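Local coordinates for protein DNA methyltransferase (Nicotiana tabacum, PDB 4ONQ) that probably transfers methyl groups from S-adenosylmethionine to cytosine C5 in DNA, this chain being the catalytic domain of a plant DRM-type de novo methyltransferase, at residues T120-L125 and E183-F188; E178-E183 and F188-T193; Y204-N209 and S263-D268; L234-G239 and Q290-D295. The protein carries 5 engineered substitutions. All coordinates share one frame; numbering follows the deposited sequence.

Contact 1: T120-L125 and E183-F188; sequences TKLNCL and EMLLGF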
# COMPACT_ATOMS: atom_id res chain seq x y z
N THR A 120 -10.59 16.52 -6.65
CA THR A 120 -9.23 16.60 -7.17
C THR A 120 -8.46 15.41 -6.61
O THR A 120 -7.29 15.20 -6.92
CB THR A 120 -8.54 17.91 -6.77
OG1 THR A 120 -8.53 18.02 -5.34
CG2 THR A 120 -9.27 19.10 -7.36
N LYS A 121 -9.16 14.62 -5.81
CA LYS A 121 -8.57 13.48 -5.14
C LYS A 121 -9.55 12.32 -5.22
O LYS A 121 -10.76 12.50 -5.03
CB LYS A 121 -8.33 13.82 -3.67
CG LYS A 121 -6.97 13.40 -3.15
CD LYS A 121 -5.92 14.46 -3.44
CE LYS A 121 -4.57 14.00 -2.93
NZ LYS A 121 -3.50 14.96 -3.28
N LEU A 122 -9.04 11.13 -5.49
CA LEU A 122 -9.87 9.93 -5.52
C LEU A 122 -10.01 9.35 -4.11
O LEU A 122 -9.19 9.62 -3.24
CB LEU A 122 -9.25 8.88 -6.45
CG LEU A 122 -9.26 9.23 -7.94
CD1 LEU A 122 -8.12 8.52 -8.66
CD2 LEU A 122 -10.59 8.84 -8.56
N ASN A 123 -11.06 8.57 -3.90
CA ASN A 123 -11.23 7.84 -2.65
C ASN A 123 -10.33 6.61 -2.60
O ASN A 123 -9.56 6.37 -3.53
CB ASN A 123 -12.70 7.44 -2.46
CG ASN A 123 -13.59 8.63 -2.19
OD1 ASN A 123 -13.14 9.77 -2.19
ND2 ASN A 123 -14.87 8.37 -1.95
N CYS A 124 -10.41 5.86 -1.50
CA CYS A 124 -9.61 4.64 -1.35
C CYS A 124 -9.85 3.71 -2.53
O CYS A 124 -11.00 3.47 -2.92
CB CYS A 124 -9.95 3.94 -0.03
SG CYS A 124 -8.83 2.57 0.41
N LEU A 125 -8.78 3.20 -3.11
CA LEU A 125 -8.90 2.31 -4.27
C LEU A 125 -9.30 0.91 -3.82
O LEU A 125 -8.60 0.29 -3.02
CB LEU A 125 -7.57 2.24 -5.03
CG LEU A 125 -6.98 3.58 -5.47
CD1 LEU A 125 -5.58 3.37 -6.04
CD2 LEU A 125 -7.88 4.27 -6.48
N GLU A 183 -2.42 0.84 -11.11
CA GLU A 183 -1.02 0.50 -10.93
C GLU A 183 -0.18 1.73 -10.68
O GLU A 183 0.65 1.76 -9.77
CB GLU A 183 -0.48 -0.22 -12.16
CG GLU A 183 -0.80 -1.70 -12.22
CD GLU A 183 -0.41 -2.31 -13.55
OE1 GLU A 183 -0.08 -1.54 -14.48
OE2 GLU A 183 -0.44 -3.56 -13.66
N MET A 184 -0.39 2.77 -11.48
CA MET A 184 0.43 3.95 -11.29
C MET A 184 0.03 4.73 -10.04
O MET A 184 0.89 5.30 -9.37
CB MET A 184 0.47 4.82 -12.54
CG MET A 184 -0.74 5.65 -12.77
SD MET A 184 -0.24 7.37 -12.80
CE MET A 184 -0.65 7.86 -11.14
N LEU A 185 -1.26 4.73 -9.71
CA LEU A 185 -1.70 5.41 -8.50
C LEU A 185 -1.08 4.79 -7.25
O LEU A 185 -0.77 5.49 -6.28
CB LEU A 185 -3.23 5.41 -8.39
CG LEU A 185 -3.95 6.33 -9.37
CD1 LEU A 185 -5.45 6.11 -9.28
CD2 LEU A 185 -3.59 7.78 -9.13
N LEU A 186 -0.88 3.48 -7.27
CA LEU A 186 -0.30 2.77 -6.14
C LEU A 186 1.24 2.76 -6.13
O LEU A 186 1.84 2.31 -5.17
CB LEU A 186 -0.84 1.35 -6.06
CG LEU A 186 -2.33 1.29 -5.71
CD1 LEU A 186 -2.86 -0.12 -5.87
CD2 LEU A 186 -2.57 1.80 -4.29
N GLY A 187 1.86 3.25 -7.20
CA GLY A 187 3.31 3.33 -7.26
C GLY A 187 3.98 2.11 -7.87
O GLY A 187 5.19 1.91 -7.71
N PHE A 188 3.21 1.29 -8.57
CA PHE A 188 3.76 0.10 -9.21
C PHE A 188 4.19 0.40 -10.63
O PHE A 188 3.64 1.28 -11.28
CB PHE A 188 2.74 -1.05 -9.19
CG PHE A 188 2.59 -1.69 -7.84
CD1 PHE A 188 3.49 -2.67 -7.42
CD2 PHE A 188 1.57 -1.32 -6.97
CE1 PHE A 188 3.36 -3.27 -6.17
CE2 PHE A 188 1.44 -1.90 -5.73
CZ PHE A 188 2.33 -2.88 -5.33
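L125 pushes its CD1 methyl between L185 and L186 on the last turn of helix 179-186, a turn that closes in a Schellman motif at G187. The two methyl ends of L125 divide the work: CD1 lies 3.8 Å from L186 CD2 and 3.9 Å from L185 CB, while CD2 faces L185 CD1. L125 and L186 meet tip to tip, whereas L125 and L185 cross at roughly a right angle, as do L122 and L185. With CG of L125 anti to its carbonyl carbon (chi1 -55°), the branch is carried to the helix, and the four leucines make a small buried apolar interface without a hydrogen bond across it.

The loop 120-125, between helices 107-110 and 132-143, is thereby laid against the end of helix 179-186. A105 of helix 102-105 touches L185 as well, and L207 of helix 200-208 packs on L186. Where the helix ends, G187 takes a positive phi of 91°, and the chain turns back so that G187 N bonds to M184 O at 3.1 Å and F188 N to E183 O. Earlier in the loop, L122 CD1 approaches L185 CD1 to 3.6 Å.

Contact 2: E178-E183 and F188-T193; sequences EPDEVE and FPKNHT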
# COMPACT_ATOMS: atom_id res chain seq x y z
N GLU A 178 -8.98 2.06 -15.22
CA GLU A 178 -8.41 0.86 -15.82
C GLU A 178 -7.19 0.45 -14.98
O GLU A 178 -6.58 1.29 -14.33
CB GLU A 178 -8.04 1.11 -17.29
CG GLU A 178 -9.24 1.27 -18.23
CD GLU A 178 -10.06 -0.01 -18.40
OE1 GLU A 178 -9.47 -1.10 -18.56
OE2 GLU A 178 -11.31 0.08 -18.38
N PRO A 179 -6.84 -0.85 -15.00
CA PRO A 179 -5.75 -1.38 -14.18
C PRO A 179 -4.40 -0.64 -14.28
O PRO A 179 -3.74 -0.54 -13.26
CB PRO A 179 -5.62 -2.82 -14.66
CG PRO A 179 -6.99 -3.18 -15.11
CD PRO A 179 -7.57 -1.93 -15.70
N ASP A 180 -4.00 -0.15 -15.45
CA ASP A 180 -2.73 0.60 -15.54
C ASP A 180 -2.77 1.89 -14.70
O ASP A 180 -1.78 2.27 -14.06
CB ASP A 180 -2.32 0.89 -16.98
CG ASP A 180 -3.27 1.83 -17.69
OD1 ASP A 180 -4.49 1.56 -17.68
OD2 ASP A 180 -2.80 2.85 -18.25
N GLU A 181 -3.93 2.55 -14.69
CA GLU A 181 -4.12 3.76 -13.89
C GLU A 181 -4.02 3.45 -12.40
O GLU A 181 -3.36 4.18 -11.65
CB GLU A 181 -5.46 4.42 -14.22
CG GLU A 181 -5.57 4.78 -15.70
CD GLU A 181 -6.97 5.22 -16.13
OE1 GLU A 181 -7.98 4.79 -15.53
OE2 GLU A 181 -7.04 6.00 -17.10
N VAL A 182 -4.64 2.35 -11.97
CA VAL A 182 -4.55 1.91 -10.58
C VAL A 182 -3.10 1.57 -10.22
O VAL A 182 -2.60 1.97 -9.17
CB VAL A 182 -5.46 0.69 -10.29
CG1 VAL A 182 -5.37 0.28 -8.83
CG2 VAL A 182 -6.90 0.99 -10.67
N GLU A 183 -2.42 0.84 -11.11
CA GLU A 183 -1.02 0.50 -10.93
C GLU A 183 -0.18 1.73 -10.68
O GLU A 183 0.65 1.76 -9.77
CB GLU A 183 -0.48 -0.22 -12.16
CG GLU A 183 -0.80 -1.70 -12.22
CD GLU A 183 -0.41 -2.31 -13.55
OE1 GLU A 183 -0.08 -1.54 -14.48
OE2 GLU A 183 -0.44 -3.56 -13.66
N PHE A 188 3.21 1.29 -8.57
CA PHE A 188 3.76 0.10 -9.21
C PHE A 188 4.19 0.40 -10.63
O PHE A 188 3.64 1.28 -11.28
CB PHE A 188 2.74 -1.05 -9.19
CG PHE A 188 2.59 -1.69 -7.84
CD1 PHE A 188 3.49 -2.67 -7.42
CD2 PHE A 188 1.57 -1.32 -6.97
CE1 PHE A 188 3.36 -3.27 -6.17
CE2 PHE A 188 1.44 -1.90 -5.73
CZ PHE A 188 2.33 -2.88 -5.33
N PRO A 189 5.21 -0.32 -11.12
CA PRO A 189 5.61 -0.14 -12.51
C PRO A 189 4.51 -0.60 -13.44
O PRO A 189 3.74 -1.50 -13.09
CB PRO A 189 6.84 -1.04 -12.65
CG PRO A 189 6.68 -2.07 -11.58
CD PRO A 189 6.00 -1.37 -10.44
N LYS A 190 4.41 0.01 -14.61
CA LYS A 190 3.34 -0.32 -15.54
C LYS A 190 3.47 -1.75 -16.06
O LYS A 190 4.57 -2.19 -16.43
CB LYS A 190 3.30 0.66 -16.70
CG LYS A 190 2.23 0.32 -17.71
CD LYS A 190 2.02 1.42 -18.72
CE LYS A 190 0.92 1.04 -19.68
NZ LYS A 190 0.49 2.21 -20.50
N ASN A 191 2.33 -2.44 -16.09
CA ASN A 191 2.21 -3.84 -16.51
C ASN A 191 2.65 -4.82 -15.44
O ASN A 191 2.76 -6.02 -15.69
CB ASN A 191 2.91 -4.12 -17.85
CG ASN A 191 2.23 -3.43 -19.03
OD1 ASN A 191 1.07 -3.04 -18.95
ND2 ASN A 191 2.96 -3.29 -20.13
N HIS A 192 2.88 -4.31 -14.24
CA HIS A 192 3.27 -5.12 -13.09
C HIS A 192 2.34 -6.30 -12.89
O HIS A 192 2.77 -7.39 -12.53
CB HIS A 192 3.26 -4.27 -11.82
CG HIS A 192 3.77 -4.99 -10.61
ND1 HIS A 192 5.10 -5.34 -10.47
CD2 HIS A 192 3.14 -5.41 -9.49
CE1 HIS A 192 5.26 -5.95 -9.30
NE2 HIS A 192 4.09 -6.00 -8.69
N THR A 193 1.05 -6.07 -13.11
CA THR A 193 0.04 -7.10 -12.87
C THR A 193 -0.59 -7.60 -14.16
O THR A 193 -1.53 -8.37 -14.12
CB THR A 193 -1.08 -6.60 -11.90
OG1 THR A 193 -1.80 -5.51 -12.51
CG2 THR A 193 -0.49 -6.14 -10.58
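E183, near the end of helix 179-186, sets its carboxylate against the type II beta turn P189-H192 and the residue after it, T193. Hydrogen bonds carry most of the contact. OE1 accepts a hydrogen bond from N191 N at 3.0 Å, while OE2 takes two donors from one residue, T193 N at 3.0 Å and T193 OG1 at 2.6 Å. Both backbone N-H groups come from above the carboxylate plane, 38° and 35° out of it; the hydroxyl approaches nearer the plane, on the anti side. The side chain of E183 is extended beyond CG, which carries the carboxylate out to the turn. Three donors thus fix the rotation of this buried group, and R203 of helix 200-208 adds a salt bridge to OE2. R203 also bonds to T193 OG1, tying the hydroxyl and the acid to the next helix.

Charge plays a looser part nearer the surface: D180 and K190 run side by side in the same direction, but OD2 and NZ remain 4.0 Å apart, beyond a salt bridge.

Ring packing joins F188, just before the turn, to H192, its last residue: F188 CD1 lies over one face of the imidazole, offset toward the rim. H192 NE2 bonds to I240 O, and the ring also meets W273. Within the turn itself, H192 N reaches back to P189 O at 3.2 Å.

Contact 3: Y204-N209 and S263-D268; sequences YKSLGN and SEVNRD. With SFG (sinefungin), chain C.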
# COMPACT_ATOMS: atom_id res chain seq x y z
N TYR A 204 -7.68 -6.22 -10.37
CA TYR A 204 -8.29 -5.26 -9.45
C TYR A 204 -8.26 -5.73 -8.01
O TYR A 204 -8.02 -4.94 -7.11
CB TYR A 204 -9.73 -4.96 -9.83
CG TYR A 204 -9.90 -4.09 -11.04
CD1 TYR A 204 -10.50 -4.59 -12.19
CD2 TYR A 204 -9.46 -2.77 -11.05
CE1 TYR A 204 -10.68 -3.80 -13.30
CE2 TYR A 204 -9.63 -1.96 -12.16
CZ TYR A 204 -10.24 -2.49 -13.29
OH TYR A 204 -10.44 -1.73 -14.41
N LYS A 205 -8.45 -7.00 -7.77
CA LYS A 205 -8.40 -7.49 -6.44
C LYS A 205 -7.02 -7.45 -5.84
O LYS A 205 -6.87 -7.11 -4.72
CB LYS A 205 -8.98 -8.88 -6.43
CG LYS A 205 -9.02 -9.53 -5.09
CD LYS A 205 -9.40 -10.98 -5.18
CE LYS A 205 -9.69 -11.62 -3.83
NZ LYS A 205 -8.51 -12.15 -3.13
N SER A 206 -6.01 -7.78 -6.60
CA SER A 206 -4.65 -7.73 -6.09
C SER A 206 -4.14 -6.30 -5.89
O SER A 206 -3.40 -6.02 -4.95
CB SER A 206 -3.70 -8.51 -7.00
OG SER A 206 -3.94 -9.91 -6.92
N LEU A 207 -4.55 -5.39 -6.78
CA LEU A 207 -4.15 -4.00 -6.64
C LEU A 207 -4.89 -3.34 -5.48
O LEU A 207 -4.29 -2.66 -4.64
CB LEU A 207 -4.39 -3.24 -7.95
CG LEU A 207 -3.44 -3.59 -9.10
CD1 LEU A 207 -4.07 -3.25 -10.47
CD2 LEU A 207 -2.13 -2.87 -8.93
N GLY A 208 -6.20 -3.56 -5.42
CA GLY A 208 -7.04 -2.99 -4.39
C GLY A 208 -6.61 -3.32 -2.98
O GLY A 208 -6.90 -2.58 -2.04
N ASN A 209 -5.91 -4.44 -2.82
CA ASN A 209 -5.47 -4.89 -1.51
C ASN A 209 -4.03 -4.53 -1.17
O ASN A 209 -3.55 -4.85 -0.09
CB ASN A 209 -5.68 -6.41 -1.38
CG ASN A 209 -7.15 -6.79 -1.25
OD1 ASN A 209 -7.95 -6.05 -0.67
ND2 ASN A 209 -7.52 -7.94 -1.81
N SER A 263 -1.86 -16.61 -2.75
CA SER A 263 -2.32 -16.56 -4.13
C SER A 263 -1.20 -16.86 -5.13
O SER A 263 -0.16 -16.20 -5.10
CB SER A 263 -2.96 -15.21 -4.44
OG SER A 263 -3.27 -15.06 -5.81
N GLU A 264 -1.42 -17.84 -6.00
CA GLU A 264 -0.43 -18.21 -7.01
C GLU A 264 -0.26 -17.11 -8.05
O GLU A 264 0.84 -16.87 -8.56
CB GLU A 264 -0.84 -19.51 -7.71
CG GLU A 264 0.17 -19.98 -8.74
CD GLU A 264 -0.29 -21.20 -9.51
OE1 GLU A 264 -1.22 -21.90 -9.04
OE2 GLU A 264 0.27 -21.46 -10.59
N VAL A 265 -1.35 -16.44 -8.36
CA VAL A 265 -1.34 -15.31 -9.26
C VAL A 265 -0.42 -14.18 -8.74
O VAL A 265 0.42 -13.63 -9.48
CB VAL A 265 -2.81 -14.86 -9.51
CG1 VAL A 265 -3.00 -13.38 -9.31
CG2 VAL A 265 -3.30 -15.34 -10.88
N ASN A 266 -0.54 -13.88 -7.45
CA ASN A 266 0.34 -12.90 -6.80
C ASN A 266 1.81 -13.34 -6.80
O ASN A 266 2.71 -12.55 -7.15
CB ASN A 266 -0.13 -12.61 -5.37
CG ASN A 266 -1.45 -11.86 -5.33
OD1 ASN A 266 -1.91 -11.31 -6.33
ND2 ASN A 266 -2.08 -11.84 -4.15
N ARG A 267 2.05 -14.58 -6.40
CA ARG A 267 3.40 -15.16 -6.40
C ARG A 267 4.06 -15.05 -7.77
O ARG A 267 5.21 -14.63 -7.88
CB ARG A 267 3.37 -16.63 -5.95
CG ARG A 267 3.11 -16.82 -4.46
CD ARG A 267 3.45 -18.24 -4.01
NE ARG A 267 2.77 -19.26 -4.79
CZ ARG A 267 1.58 -19.78 -4.48
NH1 ARG A 267 1.04 -20.71 -5.25
NH2 ARG A 267 0.95 -19.38 -3.39
N ASP A 268 3.33 -15.43 -8.81
CA ASP A 268 3.82 -15.34 -10.17
C ASP A 268 4.11 -13.90 -10.60
O ASP A 268 5.09 -13.64 -11.32
CB ASP A 268 2.84 -15.99 -11.14
CG ASP A 268 2.75 -17.49 -10.95
OD1 ASP A 268 3.74 -18.07 -10.46
OD2 ASP A 268 1.69 -18.07 -11.29
N SFG C . 0.92 -6.51 0.89
CA SFG C . 0.21 -6.89 -0.35
C SFG C . 0.65 -5.89 -1.42
O SFG C . 1.33 -4.90 -1.05
OXT SFG C . 0.35 -6.17 -2.60
CB SFG C . -1.30 -6.87 -0.07
CG SFG C . -1.49 -8.03 0.90
CD SFG C . -2.88 -8.36 1.50
NE SFG C . -3.42 -7.28 2.33
C5' SFG C . -2.54 -9.65 2.28
C4' SFG C . -2.17 -10.53 1.05
O4' SFG C . -2.71 -11.59 1.96
C3' SFG C . -2.95 -11.16 -0.09
O3' SFG C . -2.09 -11.84 -0.98
C2' SFG C . -3.89 -12.06 0.60
O2' SFG C . -4.51 -12.92 -0.36
C1' SFG C . -2.69 -12.82 1.22
N9 SFG C . -3.17 -13.93 2.07
C8 SFG C . -4.40 -14.27 2.44
N7 SFG C . -4.32 -15.32 3.24
C5 SFG C . -3.03 -15.63 3.40
C6 SFG C . -2.42 -16.60 4.10
N6 SFG C . -3.20 -17.43 4.79
N1 SFG C . -1.09 -16.73 4.13
C2 SFG C . -0.32 -15.83 3.39
N3 SFG C . -0.98 -14.84 2.67
C4 SFG C . -2.32 -14.74 2.71
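S206 and N266 face each other from two helices, 200-208 and 264-276, beside the sinefungin pocket. The serine hydroxyl points at the amide oxygen: S206 OG donates to N266 OD1 at 2.5 Å, in the carbonyl plane and on a lone pair, with a C=O...donor angle of 137°. S206 CB follows at 3.4 Å from the same oxygen. Both side chains leave their helices with the outer group beside the backbone N (chi1 -70° for S206), and this brings hydroxyl and amide together between the helices. V265 CG1 flanks the hydroxyl at a looser 4.3 Å.

The other end of the amide is turned to the ligand. N266 ND2 makes a weak bond to O3' of the sinefungin ribose at 3.2 Å, bent to 127°, and it also donates to E261 OE2. Just past the end of helix 200-208, N209 O lies 3.4 Å from sinefungin NE in another weak bond, so both segments border the ligand. S263 stands at the N-cap of helix 264-276, its OG accepting a weak hydrogen bond from N266 N.

With OD1 receiving the serine and ND2 giving to E261 and, weakly, to the ribose, the flip of the N266 amide is set by its neighbours. The contact therefore probably helps keep ND2 on the side of E261 and the ribose of the cofactor analogue.

Contact 4: L234-G239 and Q290-D295; sequences LSLFSG and QQLNGD. With SFG (sinefungin), chain C.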
# COMPACT_ATOMS: atom_id res chain seq x y z
N LEU A 234 11.70 -10.71 5.57
CA LEU A 234 10.59 -11.63 5.70
C LEU A 234 9.33 -10.87 5.34
O LEU A 234 8.85 -10.05 6.12
CB LEU A 234 10.50 -12.19 7.12
CG LEU A 234 9.39 -13.24 7.31
CD1 LEU A 234 9.51 -14.31 6.25
CD2 LEU A 234 9.43 -13.87 8.69
N SER A 235 8.80 -11.13 4.15
CA SER A 235 7.60 -10.45 3.68
C SER A 235 6.38 -11.36 3.84
O SER A 235 6.24 -12.35 3.13
CB SER A 235 7.76 -10.03 2.22
OG SER A 235 6.72 -9.15 1.84
N LEU A 236 5.51 -11.00 4.78
CA LEU A 236 4.35 -11.83 5.09
C LEU A 236 3.11 -11.25 4.46
O LEU A 236 2.92 -10.04 4.48
CB LEU A 236 4.16 -11.94 6.61
CG LEU A 236 5.34 -12.54 7.37
CD1 LEU A 236 5.09 -12.52 8.87
CD2 LEU A 236 5.60 -13.96 6.90
N PHE A 237 2.28 -12.13 3.89
CA PHE A 237 1.10 -11.71 3.14
C PHE A 237 1.52 -10.69 2.10
O PHE A 237 0.98 -9.58 2.06
CB PHE A 237 0.05 -11.11 4.07
CG PHE A 237 -0.13 -11.86 5.35
CD1 PHE A 237 -0.68 -13.13 5.35
CD2 PHE A 237 0.24 -11.30 6.56
CE1 PHE A 237 -0.86 -13.83 6.52
CE2 PHE A 237 0.08 -11.99 7.74
CZ PHE A 237 -0.48 -13.26 7.72
N SER A 238 2.49 -11.05 1.27
CA SER A 238 3.21 -10.08 0.45
C SER A 238 2.48 -9.59 -0.79
O SER A 238 2.87 -8.57 -1.37
CB SER A 238 4.60 -10.61 0.08
OG SER A 238 4.52 -11.95 -0.36
N GLY A 239 1.44 -10.31 -1.20
CA GLY A 239 0.61 -9.92 -2.33
C GLY A 239 1.37 -9.75 -3.63
O GLY A 239 2.03 -10.67 -4.11
N GLN A 290 1.14 -20.47 7.88
CA GLN A 290 1.03 -21.47 8.92
C GLN A 290 2.06 -22.55 8.75
O GLN A 290 2.22 -23.40 9.60
CB GLN A 290 -0.34 -22.10 8.89
CG GLN A 290 -0.75 -22.71 10.20
CD GLN A 290 -1.23 -21.68 11.21
OE1 GLN A 290 -0.92 -21.78 12.40
NE2 GLN A 290 -1.99 -20.70 10.74
N GLN A 291 2.77 -22.51 7.65
CA GLN A 291 3.84 -23.48 7.41
C GLN A 291 5.21 -22.92 7.82
O GLN A 291 6.23 -23.59 7.65
CB GLN A 291 3.84 -23.96 5.96
CG GLN A 291 4.55 -23.06 4.97
CD GLN A 291 4.48 -23.59 3.54
OE1 GLN A 291 4.13 -22.87 2.61
NE2 GLN A 291 4.80 -24.87 3.37
N LEU A 292 5.21 -21.71 8.37
CA LEU A 292 6.43 -21.15 8.94
C LEU A 292 6.50 -21.39 10.44
O LEU A 292 6.11 -20.52 11.23
CB LEU A 292 6.51 -19.64 8.68
CG LEU A 292 6.90 -19.13 7.30
CD1 LEU A 292 7.01 -17.63 7.33
CD2 LEU A 292 8.20 -19.75 6.83
N ASN A 293 7.00 -22.55 10.84
CA ASN A 293 7.20 -22.85 12.25
C ASN A 293 8.56 -22.37 12.75
O ASN A 293 9.35 -21.81 11.98
CB ASN A 293 7.04 -24.35 12.52
CG ASN A 293 7.47 -25.21 11.35
OD1 ASN A 293 8.66 -25.39 11.10
ND2 ASN A 293 6.50 -25.74 10.62
N GLY A 294 8.83 -22.58 14.03
CA GLY A 294 10.10 -22.18 14.62
C GLY A 294 11.27 -22.89 13.98
O GLY A 294 12.35 -22.32 13.84
N ASP A 295 11.05 -24.14 13.58
CA ASP A 295 12.08 -24.93 12.93
C ASP A 295 12.42 -24.37 11.55
O ASP A 295 13.60 -24.20 11.21
CB ASP A 295 11.61 -26.38 12.82
CG ASP A 295 11.13 -26.95 14.15
OD1 ASP A 295 10.01 -26.60 14.58
OD2 ASP A 295 11.88 -27.73 14.76
N SFG C . 0.92 -6.51 0.89
CA SFG C . 0.21 -6.89 -0.35
C SFG C . 0.65 -5.89 -1.42
O SFG C . 1.33 -4.90 -1.05
OXT SFG C . 0.35 -6.17 -2.60
CB SFG C . -1.30 -6.87 -0.07
CG SFG C . -1.49 -8.03 0.90
CD SFG C . -2.88 -8.36 1.50
NE SFG C . -3.42 -7.28 2.33
C5' SFG C . -2.54 -9.65 2.28
C4' SFG C . -2.17 -10.53 1.05
O4' SFG C . -2.71 -11.59 1.96
C3' SFG C . -2.95 -11.16 -0.09
O3' SFG C . -2.09 -11.84 -0.98
C2' SFG C . -3.89 -12.06 0.60
O2' SFG C . -4.51 -12.92 -0.36
C1' SFG C . -2.69 -12.82 1.22
N9 SFG C . -3.17 -13.93 2.07
C8 SFG C . -4.40 -14.27 2.44
N7 SFG C . -4.32 -15.32 3.24
C5 SFG C . -3.03 -15.63 3.40
C6 SFG C . -2.42 -16.60 4.10
N6 SFG C . -3.20 -17.43 4.79
N1 SFG C . -1.09 -16.73 4.13
C2 SFG C . -0.32 -15.83 3.39
N3 SFG C . -0.98 -14.84 2.67
C4 SFG C . -2.32 -14.74 2.71
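The Rossmann-like sheet of a class I methyltransferase places the end of strand 231-236 beside the bound cofactor analogue sinefungin, and contact 4 joins this strand to the loop that leads into helix 294-304. Here L292 projects its CD1 methyl toward two leucines on the strand. It lies 4.0 Å from L236 CD2 and 4.3 Å from L234 CD1, and the L236 and L292 side chains cross obliquely. L292 CG is anti to its carbonyl carbon (chi1 -76°), which directs the branch to the strand. The patch is entirely apolar and modest in area, and its surroundings complete it: V260 of the neighbouring strand touches both L236 and L292, while I344 of helix 337-352 packs on L234 and L292.

Past the strand, the loop 237-239 turns to sinefungin. The F237 ring presents its edge to the adenine, with C6 of the base in the ring plane and CD1 3.2 Å from N3, while F237 CB touches the ribose side at C5' and O4'. F237 O accepts a weak hydrogen bond from sinefungin N at 3.3 Å. G239 N bonds to E261, whose carboxylate is also hydrogen-bonded to sinefungin. G239 itself has positive phi (57°) and passes close to the ligand, its CA 3.6 Å from sinefungin O3'.

Overall arrangement
Contacts 1 and 2 share helix 179-186, and their segments alternate along the chain, with centres about 10 Å apart. Contact 3 follows on the next helix, 200-208, which packs on helix 179-186 through L207 against L186 and V182; its centre is about 12 Å from that of contact 2. Contact 4 joins strand 231-236 of the seven-stranded mixed sheet to the loop before helix 294-304, about 28 Å from contact 1 between centres. Its segments alternate with those of contact 3, and N266 CB meets G239 O at 3.2 Å. Contacts 3 and 4 both touch sinefungin: the ligand site lies where the end of helix 200-208, helix 264-276 and the loop after strand 231-236 come together, with helix 179-186 packed behind.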